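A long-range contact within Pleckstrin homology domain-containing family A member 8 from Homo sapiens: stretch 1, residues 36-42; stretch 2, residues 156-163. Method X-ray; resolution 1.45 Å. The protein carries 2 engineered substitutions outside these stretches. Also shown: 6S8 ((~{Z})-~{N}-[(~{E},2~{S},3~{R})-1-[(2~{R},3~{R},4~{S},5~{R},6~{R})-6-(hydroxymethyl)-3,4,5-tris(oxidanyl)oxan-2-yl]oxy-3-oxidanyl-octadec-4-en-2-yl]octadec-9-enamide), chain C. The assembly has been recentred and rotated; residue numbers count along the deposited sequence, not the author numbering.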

# COMPACT_ATOMS: atom_id res chain seq x y z
N PRO A 36 0.62 -11.52 2.68
CA PRO A 36 1.31 -12.67 3.26
C PRO A 36 2.42 -12.31 4.25
O PRO A 36 2.70 -13.08 5.17
N VAL A 37 3.01 -11.13 4.07
CA VAL A 37 3.99 -10.66 5.03
C VAL A 37 3.30 -10.34 6.34
O VAL A 37 3.81 -10.71 7.40
N LEU A 38 2.15 -9.67 6.27
CA LEU A 38 1.36 -9.35 7.51
C LEU A 38 1.02 -10.66 8.23
O LEU A 38 1.10 -10.76 9.47
N ASP A 39 0.63 -11.67 7.47
CA ASP A 39 0.32 -12.98 8.05
C ASP A 39 1.49 -13.70 8.70
O ASP A 39 1.32 -14.39 9.72
N LYS A 40 2.69 -13.49 8.15
CA LYS A 40 3.91 -14.04 8.75
C LYS A 40 4.18 -13.29 10.10
O LYS A 40 4.63 -13.88 11.06
N LEU A 41 3.96 -11.99 10.12
CA LEU A 41 4.31 -11.17 11.29
C LEU A 41 3.27 -11.11 12.41
O LEU A 41 3.63 -10.86 13.58
N GLY A 42 2.01 -11.36 12.08
CA GLY A 42 1.01 -11.27 13.10
C GLY A 42 -0.37 -11.57 12.60
O GLY A 42 -1.16 -10.71 12.30
N GLU A 156 14.96 -8.10 13.43
CA GLU A 156 15.30 -9.41 12.89
C GLU A 156 14.10 -10.22 12.36
O GLU A 156 14.19 -10.85 11.34
N ASP A 157 12.99 -10.22 13.09
CA ASP A 157 11.79 -10.91 12.66
C ASP A 157 11.21 -10.23 11.45
O ASP A 157 10.64 -10.93 10.55
N PHE A 158 11.29 -8.89 11.42
CA PHE A 158 10.81 -8.15 10.28
C PHE A 158 11.59 -8.53 9.00
O PHE A 158 11.02 -8.95 8.02
N VAL A 159 12.90 -8.43 9.02
CA VAL A 159 13.65 -8.76 7.83
C VAL A 159 13.53 -10.26 7.49
O VAL A 159 13.55 -10.63 6.29
N ALA A 160 13.44 -11.13 8.50
CA ALA A 160 13.25 -12.56 8.22
C ALA A 160 11.94 -12.81 7.38
O ALA A 160 11.87 -13.76 6.60
N ALA A 161 10.91 -11.98 7.58
CA ALA A 161 9.67 -12.07 6.82
C ALA A 161 9.80 -11.56 5.37
O ALA A 161 8.87 -11.71 4.59
N LEU A 162 10.94 -10.96 5.06
CA LEU A 162 11.18 -10.38 3.73
C LEU A 162 12.21 -11.16 2.89
O LEU A 162 12.58 -10.71 1.79
N THR A 163 12.62 -12.31 3.39
CA THR A 163 13.54 -13.17 2.67
C THR A 163 12.80 -14.11 1.74
O THR A 163 11.61 -14.48 1.94

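The contact is judged from three measures: the direction of each CA-to-CB bond, the closest heavy-atom distances, and the area each residue loses to the other stretch. Together the two stretches bury 268 Å², and no hydrogen bond crosses between them, so the packing rests on apolar and van der Waals contact.

Stretch 1 is helical from Pro36 to Leu41, and Pro36, whose ring is C-gamma exo, makes no contact with stretch 2. The backbones come nearest at Val37, whose CA lies 6.1 Å from the CA of Ala161. At that spacing a short side chain suffices: Val37 points toward stretch 2 with chi1 at -176° (t), placing its CG1 4.0 Å from Ala161 CB and also 4.0 Å from Leu162 CD2. The CA-to-CB bond of Leu162 points away, yet its m,t rotamer (chi1 -56°, chi2 168°) brings the end of the chain back into contact. The same two methyls line the lipid: Val37 CG1 is 3.8 Å from CAQ of 6S8, and Leu162 CD2 is 3.9 Å from that CAQ atom.

Leu38, an m,t rotamer, points away from stretch 2 and approaches the ligand instead, its CD2 3.9 Å from 6S8 CAN. Asp39 (chi1 -75°, m) is out of reach of stretch 2; its OD2 is hydrogen-bonded elsewhere in the structure.

One turn beyond Pro36, Lys40 points toward stretch 2 but remains exposed. Its m,t,t,m chain lays aliphatic carbon along Ala161, with Lys40 CD 3.8 Å from Ala161 O and 3.9 Å from Ala161 CB. The contact is therefore made by methylene, while NZ lies farther out along the chain.

Leu41 starts sideways, but its m,t rotamer (chi1 -62°, chi2 173°) carries its end to stretch 2, where it loses 57 Å². CD2 sits 3.7 Å from Ala161 CB and 3.7 Å from Asp157 O, and CD1 lies 4.1 Å from Phe158 CD1. The latter contact meets the ring edge, near the ring plane, of Phe158 (chi1 177°, t); 6S8 CAP also lies at the ring edge. Asp157 contributes through its carbonyl, since the nearest atom of its side chain, Asp157 CB, is still 5.0 Å from Leu41 CD2.

Ala161 thus links Val37, Lys40 and Leu41, and its 74 Å² of covered area is the largest of any residue here. Gly42, with positive phi, leaves the helix and makes no contact across the stretches.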

# COMPACT_ATOMS: atom_id res chain seq x y z
CB PRO A 36 1.91 -13.38 2.04
CG PRO A 36 0.99 -13.02 0.93
CD PRO A 36 0.57 -11.63 1.20
CB VAL A 37 4.83 -9.47 4.52
CG1 VAL A 37 5.89 -9.08 5.55
CG2 VAL A 37 5.48 -9.82 3.18
CB LEU A 38 0.08 -8.61 7.17
CG LEU A 38 0.23 -7.15 6.72
CD1 LEU A 38 -1.05 -6.55 6.03
CD2 LEU A 38 0.69 -6.30 7.91
CB ASP A 39 -0.39 -13.89 7.01
CG ASP A 39 -1.86 -13.50 6.77
OD1 ASP A 39 -2.47 -12.85 7.68
OD2 ASP A 39 -2.40 -13.89 5.68
CB LYS A 40 5.13 -13.85 7.84
CG LYS A 40 5.26 -14.68 6.58
CD LYS A 40 6.62 -14.42 5.92
CE LYS A 40 6.69 -14.82 4.45
NZ LYS A 40 6.47 -16.27 4.22
CB LEU A 41 4.62 -9.73 10.83
CG LEU A 41 5.82 -9.58 9.87
CD1 LEU A 41 5.94 -8.19 9.34
CD2 LEU A 41 7.05 -10.03 10.60
CB GLU A 156 16.06 -10.22 13.92
CG GLU A 156 16.54 -11.54 13.35
CD GLU A 156 17.54 -12.27 14.24
OE1 GLU A 156 17.99 -11.69 15.27
OE2 GLU A 156 17.88 -13.42 13.89
CB ASP A 157 10.73 -11.01 13.79
CG ASP A 157 11.06 -12.09 14.83
OD1 ASP A 157 12.10 -12.80 14.68
OD2 ASP A 157 10.30 -12.21 15.81
CB PHE A 158 10.91 -6.65 10.53
CG PHE A 158 10.49 -5.83 9.36
CD1 PHE A 158 9.16 -5.76 8.98
CD2 PHE A 158 11.42 -5.07 8.67
CE1 PHE A 158 8.75 -5.00 7.89
CE2 PHE A 158 11.02 -4.27 7.59
CZ PHE A 158 9.70 -4.26 7.18
CB VAL A 159 15.10 -8.29 7.89
CG1 VAL A 159 15.16 -6.77 7.93
CG2 VAL A 159 15.83 -8.93 9.07
CB ALA A 160 13.17 -13.34 9.54
CB ALA A 161 8.51 -11.35 7.52
CB LEU A 162 11.64 -8.95 3.86
CG LEU A 162 10.66 -8.07 4.65
CD1 LEU A 162 11.33 -6.77 4.98
CD2 LEU A 162 9.37 -7.92 3.88
CB THR A 163 14.37 -13.99 3.62
OG1 THR A 163 13.50 -14.85 4.33
CG2 THR A 163 15.27 -13.14 4.57
C1 6S8 C . -10.91 3.04 7.28
C2 6S8 C . -9.65 2.65 8.01
N2 6S8 C . -8.66 2.22 7.03
C3 6S8 C . -9.95 1.50 9.01
O3 6S8 C . -10.99 1.97 9.89
C4 6S8 C . -8.72 1.14 9.76
C5 6S8 C . -8.21 -0.09 9.69
C6 6S8 C . -6.99 -0.58 10.41
C7 6S8 C . -6.20 0.42 11.22
C8 6S8 C . -5.43 -0.45 12.18
C9 6S8 C . -4.16 0.27 12.50
C10 6S8 C . -3.19 0.07 11.37
C11 6S8 C . -1.96 -0.71 11.84
C12 6S8 C . -0.78 -0.35 10.94
C13 6S8 C . -0.02 -1.52 10.34
C14 6S8 C . 0.94 -2.24 11.28
C15 6S8 C . 2.17 -2.76 10.53
C16 6S8 C . 2.59 -4.20 10.76
C17 6S8 C . 4.02 -4.50 11.23
C18 6S8 C . 5.14 -4.19 10.25
C1A 6S8 C . -12.16 2.34 5.34
O1A 6S8 C . -11.44 1.96 6.50
C2A 6S8 C . -12.15 1.20 4.36
O2A 6S8 C . -10.78 0.94 3.98
C3A 6S8 C . -13.07 1.47 3.17
O3A 6S8 C . -13.14 0.32 2.36
C4A 6S8 C . -14.44 1.88 3.67
O4A 6S8 C . -15.16 0.75 4.17
O5A 6S8 C . -15.51 4.31 6.33
C5M 6S8 C . -14.31 3.00 4.68
C6A 6S8 C . -15.66 3.40 5.22
O6A 6S8 C . -13.48 2.57 5.76
CAA 6S8 C . -7.45 2.76 6.94
OAA 6S8 C . -7.06 3.73 7.58
CAB 6S8 C . -6.58 2.11 5.90
CAC 6S8 C . -5.97 1.00 6.81
CAD 6S8 C . -4.50 1.05 6.71
CAE 6S8 C . -4.09 -0.27 6.12
CAF 6S8 C . -2.58 -0.21 6.02
CAG 6S8 C . -2.11 -0.67 4.62
CAH 6S8 C . -0.82 -1.49 4.72
CAI 6S8 C . 0.27 -0.55 5.14
CAJ 6S8 C . 1.24 -0.88 6.00
CAK 6S8 C . 1.42 -2.22 6.63
CAL 6S8 C . 2.91 -2.16 6.98
CAM 6S8 C . 3.57 -3.51 7.16
CAN 6S8 C . 3.44 -4.34 5.91
CAO 6S8 C . 4.60 -5.30 5.80
CAP 6S8 C . 5.74 -4.74 4.99
CAQ 6S8 C . 6.19 -5.70 3.94
CAR 6S8 C . 6.60 -4.90 2.77